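Local coordinates for peridinin-chlorophyll A protein (Amphidinium carterae, PDB 2C9E) that binds peridinin and chlorophyll a and probably serves as a water-soluble antenna that captures solar energy in the blue-green range, at residues D1-A6 / T146-D151; D223-V228 / K284-A289; A229-Q234 / A276-A281. All blocks are in the same frame, centred on the assembly; numbering follows the deposited sequence.

Contact 1 of 3, residues D1-A6 / T146-D151; sequences DAIADA and TSAVRD. Unlike the reference sequence in segment 1-6: A2 (reference Gly). With PID (peridinin), chain F.
Two nearly antiparallel helices meet here through alanine in this all-helical pigment protein: the first turn of helix 2-18 lies against the last turns of helix 132-152, with segment axes 8.6 Å apart at 165°. A148 points its methyl at the N-terminal helix. Its CB rests 3.8 Å from the carbonyl O of A2 and 4.0 Å from CB of A6, while the A2 methyl also reaches it. Beside it, I3 brings CG1 to 4.3 Å from CB of A148; its extended chain carries CD1 to within 4.3 Å of CG2 of V149, and I3 also packs on A98 and R99 of helix 87-102. V149 serves a second partner: its other branch, CG1, meets methyl CM2 of a peridinin at 3.5 Å. R150 starts out along the same pigment ring, then bends at chi3 (56°) so that one guanidinium face lies over CA of S147 and NH2 forms a 3.0 Å salt bridge with OD1 of D151, from above the carboxylate plane. An alanine at R150 would remove the guanidinium and CG, and would probably leave D151 without this partner and the peridinin ring less well packed on that side. The helix opposite begins with an Asx motif at D1, whose carboxylate also forms a salt bridge with R99; D1 OD1, met nearly along its C-O axis, accepts from A4 N at 2.8 Å and 163°.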
loop_
_atom_site.group_PDB
_atom_site.type_symbol
_atom_site.label_atom_id
_atom_site.label_comp_id
_atom_site.label_asym_id
_atom_site.label_seq_id
_atom_site.Cartn_x
_atom_site.Cartn_y
_atom_site.Cartn_z
ATOM N N ASP A 1 -2.104 -25.603 14.960
ATOM C CA ASP A 1 -0.725 -25.371 15.480
ATOM C C ASP A 1 -0.640 -24.123 16.342
ATOM O O ASP A 1 -1.631 -23.405 16.514
ATOM C CB ASP A 1 0.302 -25.278 14.331
ATOM C CG ASP A 1 0.002 -24.156 13.341
ATOM O OD1 ASP A 1 -0.842 -23.284 13.662
ATOM O OD2 ASP A 1 0.623 -24.151 12.242
ATOM N N ALA A 2 0.545 -23.870 16.887
ATOM C CA ALA A 2 0.771 -22.711 17.740
ATOM C C ALA A 2 0.220 -21.373 17.165
ATOM O O ALA A 2 -0.446 -20.611 17.877
ATOM C CB ALA A 2 2.274 -22.594 18.039
ATOM N N ILE A 3 0.491 -21.109 15.886
ATOM C CA ILE A 3 0.061 -19.872 15.221
ATOM C C ILE A 3 -1.440 -19.820 15.153
ATOM O O ILE A 3 -2.072 -18.836 15.564
ATOM C CB ILE A 3 0.628 -19.764 13.777
ATOM C CG1 ILE A 3 2.127 -19.433 13.830
ATOM C CG2 ILE A 3 -0.143 -18.714 12.960
ATOM C CD1 ILE A 3 2.696 -19.019 12.476
ATOM N N ALA A 4 -2.006 -20.906 14.646
ATOM C CA ALA A 4 -3.446 -21.011 14.507
ATOM C C ALA A 4 -4.140 -20.733 15.847
ATOM O O ALA A 4 -5.079 -19.948 15.901
ATOM C CB ALA A 4 -3.830 -22.419 13.985
ATOM N N ASP A 5 -3.661 -21.346 16.927
ATOM C CA ASP A 5 -4.331 -21.113 18.195
ATOM C C ASP A 5 -4.098 -19.687 18.710
ATOM O O ASP A 5 -5.008 -19.051 19.234
ATOM C CB ASP A 5 -3.876 -22.124 19.283
ATOM C CG ASP A 5 -4.021 -23.602 18.849
ATOM O OD1 ASP A 5 -4.866 -23.941 17.973
ATOM O OD2 ASP A 5 -3.267 -24.426 19.404
ATOM N N ALA A 6 -2.882 -19.181 18.583
ATOM C CA ALA A 6 -2.631 -17.832 19.096
ATOM C C ALA A 6 -3.427 -16.796 18.269
ATOM O O ALA A 6 -4.007 -15.853 18.809
ATOM C CB ALA A 6 -1.164 -17.550 19.062
ATOM N N THR A 146 2.830 -12.852 18.527
ATOM C CA THR A 146 4.126 -12.550 17.942
ATOM C C THR A 146 5.119 -13.651 18.291
ATOM O O THR A 146 5.991 -13.984 17.474
ATOM C CB THR A 146 4.686 -11.144 18.370
ATOM O OG1 THR A 146 4.972 -11.111 19.768
ATOM C CG2 THR A 146 3.691 -10.026 18.025
ATOM N N SER A 147 4.993 -14.233 19.489
ATOM C CA SER A 147 5.914 -15.306 19.882
ATOM C C SER A 147 5.676 -16.582 19.103
ATOM O O SER A 147 6.632 -17.302 18.799
ATOM C CB SER A 147 5.766 -15.653 21.357
ATOM O OG SER A 147 5.988 -14.521 22.163
ATOM N N ALA A 148 4.403 -16.882 18.811
ATOM C CA ALA A 148 4.084 -18.089 18.061
ATOM C C ALA A 148 4.684 -17.908 16.698
ATOM O O ALA A 148 5.329 -18.810 16.193
ATOM C CB ALA A 148 2.551 -18.303 17.950
ATOM N N VAL A 149 4.480 -16.723 16.115
ATOM C CA VAL A 149 5.034 -16.398 14.799
ATOM C C VAL A 149 6.576 -16.421 14.746
ATOM O O VAL A 149 7.170 -16.958 13.809
ATOM C CB VAL A 149 4.530 -15.026 14.338
ATOM C CG1 VAL A 149 5.191 -14.648 13.045
ATOM C CG2 VAL A 149 3.008 -15.080 14.192
ATOM N N ARG A 150 7.212 -15.815 15.740
ATOM C CA ARG A 150 8.663 -15.790 15.814
ATOM C C ARG A 150 9.128 -17.251 15.875
ATOM O O ARG A 150 9.951 -17.662 15.079
ATOM C CB ARG A 150 9.113 -15.066 17.085
ATOM C CG ARG A 150 10.654 -14.919 17.240
ATOM C CD ARG A 150 11.029 -14.647 18.706
ATOM N NE ARG A 150 10.478 -15.738 19.510
ATOM C CZ ARG A 150 9.822 -15.576 20.652
ATOM N NH1 ARG A 150 9.663 -14.347 21.138
ATOM N NH2 ARG A 150 9.235 -16.629 21.244
ATOM N N ASP A 151 8.583 -18.034 16.807
ATOM C CA ASP A 151 8.987 -19.428 16.915
ATOM C C ASP A 151 8.875 -20.150 15.565
ATOM O O ASP A 151 9.748 -20.933 15.200
ATOM C CB ASP A 151 8.163 -20.160 17.987
ATOM C CG ASP A 151 8.524 -19.712 19.411
ATOM O OD1 ASP A 151 9.609 -19.113 19.592
ATOM O OD2 ASP A 151 7.741 -19.959 20.354
HETATM C C1 PID F . 8.190 -9.406 16.371
HETATM C C2 PID F . 9.573 -9.818 16.889
HETATM C C3 PID F . 10.448 -10.293 15.726
HETATM C C4 PID F . 9.773 -11.513 15.092
HETATM C C5 PID F . 8.442 -11.180 14.409
HETATM C C6 PID F . 7.592 -10.138 15.165
HETATM C C7 PID F . 6.215 -10.218 14.930
HETATM C C8 PID F . 5.377 -9.170 14.542
HETATM C C9 PID F . 4.008 -9.289 14.284
HETATM C C10 PID F . 3.222 -10.435 14.352
HETATM C C11 PID F . 3.206 -8.324 13.829
HETATM C C12 PID F . 1.982 -8.816 13.606
HETATM C C13 PID F . 0.898 -8.087 13.113
HETATM C C14 PID F . -0.392 -8.560 12.856
HETATM C C15 PID F . -1.353 -7.679 12.353
HETATM C C16 PID F . -2.671 -8.001 12.028
HETATM C C17 PID F . -3.554 -7.052 11.513
HETATM C C18 PID F . -4.861 -7.377 11.151
HETATM C C19 PID F . -5.773 -6.471 10.612
HETATM C C20 PID F . -7.044 -6.916 10.240
HETATM C C21 PID F . -8.042 -6.138 9.650
HETATM C C22 PID F . -9.257 -6.728 9.298
HETATM C C23 PID F . -10.213 -6.056 8.716
HETATM C C24 PID F . -11.124 -5.378 8.065
HETATM C C25 PID F . -11.131 -5.269 6.532
HETATM C C26 PID F . -11.073 -3.783 6.159
HETATM C C27 PID F . -12.144 -2.946 6.868
HETATM C C28 PID F . -12.116 -3.130 8.391
HETATM C C29 PID F . -12.222 -4.605 8.799
HETATM C C30 PID F . -12.275 -1.039 5.451
HETATM C C31 PID F . -12.077 0.454 5.184
HETATM C CM1 PID F . 7.272 -8.831 17.452
HETATM C CM2 PID F . 7.691 -12.507 14.259
HETATM C CM3 PID F . 8.783 -10.668 13.008
HETATM C CM4 PID F . -0.752 -10.028 13.103
HETATM C CM5 PID F . -7.813 -4.653 9.347
HETATM C CM6 PID F . -9.895 -5.936 5.922
HETATM C CM7 PID F . -12.377 -5.941 5.950
HETATM C CM8 PID F . -12.058 -4.739 10.316
HETATM O O1 PID F . 8.121 -8.801 15.076
HETATM O O2 PID F . 11.744 -10.678 16.197
HETATM O O3 PID F . 3.601 -11.551 14.703
HETATM O O4 PID F . 1.955 -10.143 13.928
HETATM O O5 PID F . -13.481 -5.139 8.366
HETATM O O6 PID F . -11.834 -1.564 6.627
HETATM O O7 PID F . -12.886 -1.732 4.639
#

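Contact 2 of 3, residues D223-V228 / K284-A289; sequences DKTLEV and KALLTA. With MG (magnesium ion), chain L; PID (peridinin), chain I.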
loop_
_atom_site.group_PDB
_atom_site.type_symbol
_atom_site.label_atom_id
_atom_site.label_comp_id
_atom_site.label_asym_id
_atom_site.label_seq_id
_atom_site.Cartn_x
_atom_site.Cartn_y
_atom_site.Cartn_z
ATOM N N ASP A 223 -11.038 -3.055 -2.561
ATOM C CA ASP A 223 -11.282 -4.438 -2.895
ATOM C C ASP A 223 -10.974 -4.706 -4.360
ATOM O O ASP A 223 -10.300 -5.685 -4.674
ATOM C CB ASP A 223 -12.734 -4.800 -2.595
ATOM C CG ASP A 223 -12.950 -6.278 -2.610
ATOM O OD1 ASP A 223 -11.922 -6.976 -2.482
ATOM O OD2 ASP A 223 -14.104 -6.746 -2.738
ATOM N N LYS A 224 -11.460 -3.840 -5.257
ATOM C CA LYS A 224 -11.196 -4.031 -6.682
ATOM C C LYS A 224 -9.720 -3.953 -6.966
ATOM O O LYS A 224 -9.217 -4.630 -7.877
ATOM C CB LYS A 224 -11.945 -2.977 -7.519
ATOM C CG LYS A 224 -13.418 -3.375 -7.901
ATOM C CD LYS A 224 -14.094 -2.250 -8.635
ATOM C CE LYS A 224 -15.499 -2.641 -9.092
ATOM N NZ LYS A 224 -16.341 -3.169 -7.944
ATOM N N THR A 225 -9.019 -3.102 -6.206
ATOM C CA THR A 225 -7.578 -2.934 -6.403
ATOM C C THR A 225 -6.837 -4.210 -5.992
ATOM O O THR A 225 -5.891 -4.656 -6.655
ATOM C CB THR A 225 -7.087 -1.704 -5.578
ATOM O OG1 THR A 225 -7.746 -0.534 -6.062
ATOM C CG2 THR A 225 -5.610 -1.474 -5.723
ATOM N N LEU A 226 -7.233 -4.792 -4.867
ATOM C CA LEU A 226 -6.600 -6.014 -4.437
ATOM C C LEU A 226 -6.893 -7.110 -5.484
ATOM O O LEU A 226 -6.023 -7.845 -5.868
ATOM C CB LEU A 226 -7.144 -6.424 -3.062
ATOM C CG LEU A 226 -6.775 -5.495 -1.917
ATOM C CD1 LEU A 226 -7.016 -6.279 -0.606
ATOM C CD2 LEU A 226 -5.286 -5.021 -2.044
ATOM N N GLU A 227 -8.144 -7.167 -5.926
ATOM C CA GLU A 227 -8.649 -8.119 -6.920
ATOM C C GLU A 227 -7.755 -7.982 -8.142
ATOM O O GLU A 227 -7.225 -8.981 -8.619
ATOM C CB GLU A 227 -10.135 -7.772 -7.205
ATOM C CG GLU A 227 -10.921 -8.610 -8.236
ATOM C CD GLU A 227 -12.294 -7.953 -8.656
ATOM O OE1 GLU A 227 -13.039 -7.416 -7.785
ATOM O OE2 GLU A 227 -12.639 -7.985 -9.858
ATOM N N VAL A 228 -7.560 -6.763 -8.657
ATOM C CA VAL A 228 -6.657 -6.559 -9.814
ATOM C C VAL A 228 -5.231 -7.034 -9.502
ATOM O O VAL A 228 -4.558 -7.643 -10.357
ATOM C CB VAL A 228 -6.591 -5.076 -10.234
ATOM C CG1 VAL A 228 -5.369 -4.800 -11.029
ATOM C CG2 VAL A 228 -7.796 -4.735 -11.054
ATOM N N LYS A 284 -8.259 -1.318 -15.992
ATOM C CA LYS A 284 -8.848 -0.132 -16.571
ATOM C C LYS A 284 -9.931 0.471 -15.699
ATOM O O LYS A 284 -9.998 1.701 -15.524
ATOM C CB LYS A 284 -9.488 -0.433 -17.911
ATOM C CG LYS A 284 -9.756 0.842 -18.691
ATOM C CD LYS A 284 -10.669 0.563 -19.879
ATOM C CE LYS A 284 -10.781 1.742 -20.844
ATOM N NZ LYS A 284 -10.397 1.242 -22.222
ATOM N N ALA A 285 -10.781 -0.407 -15.175
ATOM C CA ALA A 285 -11.901 -0.002 -14.351
ATOM C C ALA A 285 -11.543 0.693 -13.033
ATOM O O ALA A 285 -12.383 1.361 -12.465
ATOM C CB ALA A 285 -12.835 -1.222 -14.074
ATOM N N LEU A 286 -10.322 0.528 -12.530
ATOM C CA LEU A 286 -9.972 1.180 -11.273
ATOM C C LEU A 286 -10.076 2.706 -11.410
ATOM O O LEU A 286 -10.343 3.427 -10.422
ATOM C CB LEU A 286 -8.573 0.763 -10.832
ATOM C CG LEU A 286 -8.431 -0.736 -10.524
ATOM C CD1 LEU A 286 -7.100 -1.044 -9.891
ATOM C CD2 LEU A 286 -9.530 -1.138 -9.582
ATOM N N LEU A 287 -9.907 3.195 -12.638
ATOM C CA LEU A 287 -10.011 4.610 -12.874
ATOM C C LEU A 287 -11.290 5.163 -12.252
ATOM O O LEU A 287 -11.286 6.272 -11.685
ATOM C CB LEU A 287 -9.976 4.906 -14.376
ATOM C CG LEU A 287 -9.844 6.345 -14.894
ATOM C CD1 LEU A 287 -11.150 7.006 -14.963
ATOM C CD2 LEU A 287 -8.925 7.135 -14.009
ATOM N N THR A 288 -12.389 4.417 -12.310
ATOM C CA THR A 288 -13.619 4.979 -11.746
ATOM C C THR A 288 -14.088 4.266 -10.491
ATOM O O THR A 288 -15.239 4.398 -10.124
ATOM C CB THR A 288 -14.783 4.954 -12.748
ATOM O OG1 THR A 288 -15.043 3.602 -13.084
ATOM C CG2 THR A 288 -14.444 5.725 -14.024
ATOM N N ALA A 289 -13.172 3.574 -9.810
ATOM C CA ALA A 289 -13.520 2.810 -8.624
ATOM C C ALA A 289 -13.505 3.544 -7.315
ATOM O O ALA A 289 -14.241 3.180 -6.427
ATOM C CB ALA A 289 -12.623 1.554 -8.522
HETATM MG MG MG L . -13.184 -9.148 -2.662
HETATM C C1 PID I . -9.961 6.949 -21.168
HETATM C C2 PID I . -10.243 7.720 -22.459
HETATM C C3 PID I . -9.676 6.981 -23.672
HETATM C C4 PID I . -8.162 6.860 -23.484
HETATM C C5 PID I . -7.740 6.011 -22.280
HETATM C C6 PID I . -8.655 6.157 -21.053
HETATM C C7 PID I . -8.023 6.031 -19.811
HETATM C C8 PID I . -8.197 5.021 -18.862
HETATM C C9 PID I . -7.526 4.946 -17.636
HETATM C C10 PID I . -6.585 5.833 -17.118
HETATM C C11 PID I . -7.556 3.907 -16.801
HETATM C C12 PID I . -6.665 4.091 -15.824
HETATM C C13 PID I . -6.364 3.151 -14.838
HETATM C C14 PID I . -5.444 3.263 -13.792
HETATM C C15 PID I . -5.285 2.173 -12.936
HETATM C C16 PID I . -4.390 2.113 -11.868
HETATM C C17 PID I . -4.255 0.944 -11.119
HETATM C C18 PID I . -3.341 0.843 -10.072
HETATM C C19 PID I . -3.157 -0.337 -9.354
HETATM C C20 PID I . -2.223 -0.410 -8.323
HETATM C C21 PID I . -1.949 -1.554 -7.576
HETATM C C22 PID I . -0.993 -1.489 -6.559
HETATM C C23 PID I . -0.612 -2.474 -5.788
HETATM C C24 PID I . -0.190 -3.431 -4.999
HETATM C C25 PID I . 1.027 -4.320 -5.308
HETATM C C26 PID I . 0.633 -5.799 -5.218
HETATM C C27 PID I . -0.099 -6.145 -3.912
HETATM C C28 PID I . -1.303 -5.222 -3.683
HETATM C C29 PID I . -0.926 -3.735 -3.689
HETATM C C30 PID I . 0.148 -8.539 -3.885
HETATM C C31 PID I . -0.482 -9.919 -4.081
HETATM C CM1 PID I . -10.585 7.581 -19.921
HETATM C CM2 PID I . -6.313 6.454 -21.954
HETATM C CM3 PID I . -7.704 4.539 -22.700
HETATM C CM4 PID I . -4.548 4.498 -13.639
HETATM C CM5 PID I . -2.695 -2.861 -7.865
HETATM C CM6 PID I . 1.578 -4.058 -6.712
HETATM C CM7 PID I . 2.138 -4.012 -4.298
HETATM C CM8 PID I . -2.196 -2.892 -3.534
HETATM O O1 PID I . -9.931 5.520 -21.223
HETATM O O2 PID I . -9.925 7.766 -24.843
HETATM O O3 PID I . -6.366 6.977 -17.514
HETATM O O4 PID I . -6.036 5.293 -15.990
HETATM O O5 PID I . -0.031 -3.466 -2.603
HETATM O O6 PID I . -0.672 -7.462 -4.040
HETATM O O7 PID I . 1.346 -8.427 -3.620
#
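L286 makes the largest single contribution to this contact, its forked end pushed into the side of helix 215-231 beside a bound peridinin. With CG anti to the carbonyl carbon (chi1 -63°), the side chain is carried toward that helix. CD2 settles on the aliphatic base of K224, 3.7 Å from its CB. CD1 meets V228 tip to tip at 3.9 Å from CG2 and touches the peridinin polyene at C17, 3.7 Å off. L286 thus forms part of the pigment pocket while packing helix 215-231 against segment 284-289. T225 crosses it at about a right angle, but its hydroxyl is occupied by the carbonyl of G221.

K224 is the second large contributor. Its chain runs extended past L286, with CD 4.1 Å from CB of A289, and then bends at chi4 to take NZ away to a salt bridge with D220; only the hydrocarbon part faces segment 284-289. V228, the third, also packs on K282 and F283 of helix 280-285.

On another side of the same turn, D223 grips a magnesium ion with both carboxylate oxygens, OD1 at 2.5 Å and OD2 at 2.6 Å, a site shared with S71 and D75. That side looks to helix 60-77, where L226 packs on V67 and H70, so helix 215-231 runs between helix 60-77 and the chain around L286.

Contact 3 of 3, residues A229-Q234 / A276-A281; sequences ALTMNQ and ATADPA. Unlike the reference sequence in segment 276-281: D279 (reference His). With PID (peridinin), chain I.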
loop_
_atom_site.group_PDB
_atom_site.type_symbol
_atom_site.label_atom_id
_atom_site.label_comp_id
_atom_site.label_asym_id
_atom_site.label_seq_id
_atom_site.Cartn_x
_atom_site.Cartn_y
_atom_site.Cartn_z
ATOM N N ALA A 229 -4.770 -6.780 -8.273
ATOM C CA ALA A 229 -3.436 -7.185 -7.912
ATOM C C ALA A 229 -3.298 -8.713 -7.971
ATOM O O ALA A 229 -2.255 -9.224 -8.364
ATOM C CB ALA A 229 -3.078 -6.675 -6.532
ATOM N N LEU A 230 -4.339 -9.447 -7.581
ATOM C CA LEU A 230 -4.221 -10.913 -7.603
ATOM C C LEU A 230 -4.121 -11.498 -9.023
ATOM O O LEU A 230 -3.659 -12.614 -9.180
ATOM C CB LEU A 230 -5.366 -11.569 -6.831
ATOM C CG LEU A 230 -5.277 -11.892 -5.319
ATOM C CD1 LEU A 230 -3.889 -11.881 -4.785
ATOM C CD2 LEU A 230 -6.147 -10.958 -4.570
ATOM N N THR A 231 -4.527 -10.747 -10.046
ATOM C CA THR A 231 -4.416 -11.193 -11.459
ATOM C C THR A 231 -3.040 -10.853 -12.048
ATOM O O THR A 231 -2.708 -11.296 -13.161
ATOM C CB THR A 231 -5.400 -10.490 -12.416
ATOM O OG1 THR A 231 -5.033 -9.110 -12.508
ATOM C CG2 THR A 231 -6.870 -10.644 -11.961
ATOM N N MET A 232 -2.250 -10.036 -11.355
ATOM C CA MET A 232 -0.927 -9.710 -11.870
ATOM C C MET A 232 0.104 -10.822 -11.626
ATOM O O MET A 232 -0.007 -11.606 -10.680
ATOM C CB MET A 232 -0.367 -8.426 -11.230
ATOM C CG MET A 232 -1.219 -7.203 -11.456
ATOM S SD MET A 232 -0.605 -5.759 -10.565
ATOM C CE MET A 232 -1.255 -4.465 -11.695
ATOM N N ASN A 233 1.133 -10.821 -12.465
ATOM C CA ASN A 233 2.236 -11.752 -12.354
ATOM C C ASN A 233 3.078 -11.327 -11.155
ATOM O O ASN A 233 3.668 -10.246 -11.147
ATOM C CB ASN A 233 3.093 -11.688 -13.613
ATOM C CG ASN A 233 4.176 -12.754 -13.632
ATOM O OD1 ASN A 233 5.273 -12.611 -13.056
ATOM N ND2 ASN A 233 3.863 -13.847 -14.293
ATOM N N GLN A 234 3.164 -12.194 -10.152
ATOM C CA GLN A 234 3.911 -11.853 -8.969
ATOM C C GLN A 234 5.395 -11.481 -9.165
ATOM O O GLN A 234 5.908 -10.666 -8.399
ATOM C CB GLN A 234 3.752 -12.955 -7.895
ATOM C CG GLN A 234 4.058 -12.458 -6.437
ATOM C CD GLN A 234 3.030 -11.443 -5.912
ATOM O OE1 GLN A 234 1.930 -11.343 -6.463
ATOM N NE2 GLN A 234 3.379 -10.704 -4.829
ATOM N N ALA A 276 0.910 -4.843 -17.665
ATOM C CA ALA A 276 0.625 -5.653 -18.832
ATOM C C ALA A 276 0.110 -7.017 -18.403
ATOM O O ALA A 276 -0.669 -7.639 -19.116
ATOM C CB ALA A 276 1.882 -5.805 -19.685
ATOM N N THR A 277 0.507 -7.458 -17.216
ATOM C CA THR A 277 0.102 -8.761 -16.722
ATOM C C THR A 277 -1.221 -8.854 -15.955
ATOM O O THR A 277 -1.617 -9.947 -15.544
ATOM C CB THR A 277 1.210 -9.327 -15.875
ATOM O OG1 THR A 277 1.073 -8.880 -14.516
ATOM C CG2 THR A 277 2.527 -8.822 -16.422
ATOM N N ALA A 278 -1.896 -7.723 -15.768
ATOM C CA ALA A 278 -3.185 -7.688 -15.080
ATOM C C ALA A 278 -4.381 -7.940 -15.999
ATOM O O ALA A 278 -4.299 -7.827 -17.225
ATOM C CB ALA A 278 -3.386 -6.292 -14.421
ATOM N N ASP A 279 -5.524 -8.234 -15.397
ATOM C CA ASP A 279 -6.740 -8.367 -16.173
ATOM C C ASP A 279 -6.948 -6.921 -16.594
ATOM O O ASP A 279 -7.066 -6.060 -15.748
ATOM C CB ASP A 279 -7.887 -8.779 -15.282
ATOM C CG ASP A 279 -9.182 -8.851 -16.013
ATOM O OD1 ASP A 279 -9.591 -7.829 -16.610
ATOM O OD2 ASP A 279 -9.798 -9.938 -15.976
ATOM N N PRO A 280 -6.976 -6.650 -17.905
ATOM C CA PRO A 280 -7.150 -5.353 -18.566
ATOM C C PRO A 280 -8.421 -4.583 -18.252
ATOM O O PRO A 280 -8.382 -3.350 -18.017
ATOM C CB PRO A 280 -7.079 -5.704 -20.055
ATOM C CG PRO A 280 -6.268 -6.949 -20.102
ATOM C CD PRO A 280 -6.770 -7.721 -18.906
ATOM N N ALA A 281 -9.561 -5.279 -18.278
ATOM C CA ALA A 281 -10.817 -4.597 -18.011
ATOM C C ALA A 281 -10.857 -4.246 -16.534
ATOM O O ALA A 281 -11.311 -3.168 -16.173
ATOM C CB ALA A 281 -12.072 -5.472 -18.413
HETATM C C1 PID I . -9.961 6.949 -21.168
HETATM C C2 PID I . -10.243 7.720 -22.459
HETATM C C3 PID I . -9.676 6.981 -23.672
HETATM C C4 PID I . -8.162 6.860 -23.484
HETATM C C5 PID I . -7.740 6.011 -22.280
HETATM C C6 PID I . -8.655 6.157 -21.053
HETATM C C7 PID I . -8.023 6.031 -19.811
HETATM C C8 PID I . -8.197 5.021 -18.862
HETATM C C9 PID I . -7.526 4.946 -17.636
HETATM C C10 PID I . -6.585 5.833 -17.118
HETATM C C11 PID I . -7.556 3.907 -16.801
HETATM C C12 PID I . -6.665 4.091 -15.824
HETATM C C13 PID I . -6.364 3.151 -14.838
HETATM C C14 PID I . -5.444 3.263 -13.792
HETATM C C15 PID I . -5.285 2.173 -12.936
HETATM C C16 PID I . -4.390 2.113 -11.868
HETATM C C17 PID I . -4.255 0.944 -11.119
HETATM C C18 PID I . -3.341 0.843 -10.072
HETATM C C19 PID I . -3.157 -0.337 -9.354
HETATM C C20 PID I . -2.223 -0.410 -8.323
HETATM C C21 PID I . -1.949 -1.554 -7.576
HETATM C C22 PID I . -0.993 -1.489 -6.559
HETATM C C23 PID I . -0.612 -2.474 -5.788
HETATM C C24 PID I . -0.190 -3.431 -4.999
HETATM C C25 PID I . 1.027 -4.320 -5.308
HETATM C C26 PID I . 0.633 -5.799 -5.218
HETATM C C27 PID I . -0.099 -6.145 -3.912
HETATM C C28 PID I . -1.303 -5.222 -3.683
HETATM C C29 PID I . -0.926 -3.735 -3.689
HETATM C C30 PID I . 0.148 -8.539 -3.885
HETATM C C31 PID I . -0.482 -9.919 -4.081
HETATM C CM1 PID I . -10.585 7.581 -19.921
HETATM C CM2 PID I . -6.313 6.454 -21.954
HETATM C CM3 PID I . -7.704 4.539 -22.700
HETATM C CM4 PID I . -4.548 4.498 -13.639
HETATM C CM5 PID I . -2.695 -2.861 -7.865
HETATM C CM6 PID I . 1.578 -4.058 -6.712
HETATM C CM7 PID I . 2.138 -4.012 -4.298
HETATM C CM8 PID I . -2.196 -2.892 -3.534
HETATM O O1 PID I . -9.931 5.520 -21.223
HETATM O O2 PID I . -9.925 7.766 -24.843
HETATM O O3 PID I . -6.366 6.977 -17.514
HETATM O O4 PID I . -6.036 5.293 -15.990
HETATM O O5 PID I . -0.031 -3.466 -2.603
HETATM O O6 PID I . -0.672 -7.462 -4.040
HETATM O O7 PID I . 1.346 -8.427 -3.620
#
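Reciprocal hydrogen bonds join two matching chain turns. T231 OG1 accepts from D279 N (3.1 Å, 159°), and T277 OG1 accepts from N233 N (2.8 Å, 176°). Each threonine holds OG1 in the crowded position between its backbone N and carbonyl carbon, where it also bonds the carbonyl three residues back, V228 O or M274 O. Both hydroxyls are therefore gripped twice. Between the two bonds, T231 O and T277 O stand 2.9 Å apart, two acceptors that probably repel, held close by the bonds flanking them.

Apolar contact fills in alongside: M232 lays CG 3.8 Å from CB of A278, and T231 CG2 lies obliquely against D279 CB.

The turns end in N-caps. D279 OD1 caps K282 N, and N233 OD1 makes weak hydrogen bonds to the backbone N of N235 and A236. Just beyond, Q234 NE2 donates to the acetyl carbonyl O7 of a peridinin, 3.3 Å away and nearly straight.

The contact thus ties the link between helices 215-231 and 234-251 to that between helices 261-276 and 280-285. L230 and Q234 lean on helix 60-77, while M232 and A278 share F283 of helix 280-285.

Contact 1 comes first along the chain: it brings residues 146-151 back against the N-terminal helix turn, closing a largely helical loop of 139 residues within the N-terminal half of the protein. That loop is complete before either of the others opens. In the C-terminal half, contact 2 joins residues 223-228 to 284-289, and contact 3, between 229-234 and 276-281, is nested inside. Both tie helix 215-231 and the linker after it to helix 280-285 and the chain on either side of it, along one peridinin; their centres are about 11 Å apart, and V228 CG1 touches A278 CB at 4.2 Å. Contact 1 stands well apart, centres about 33 to 34 Å away, beside a different peridinin.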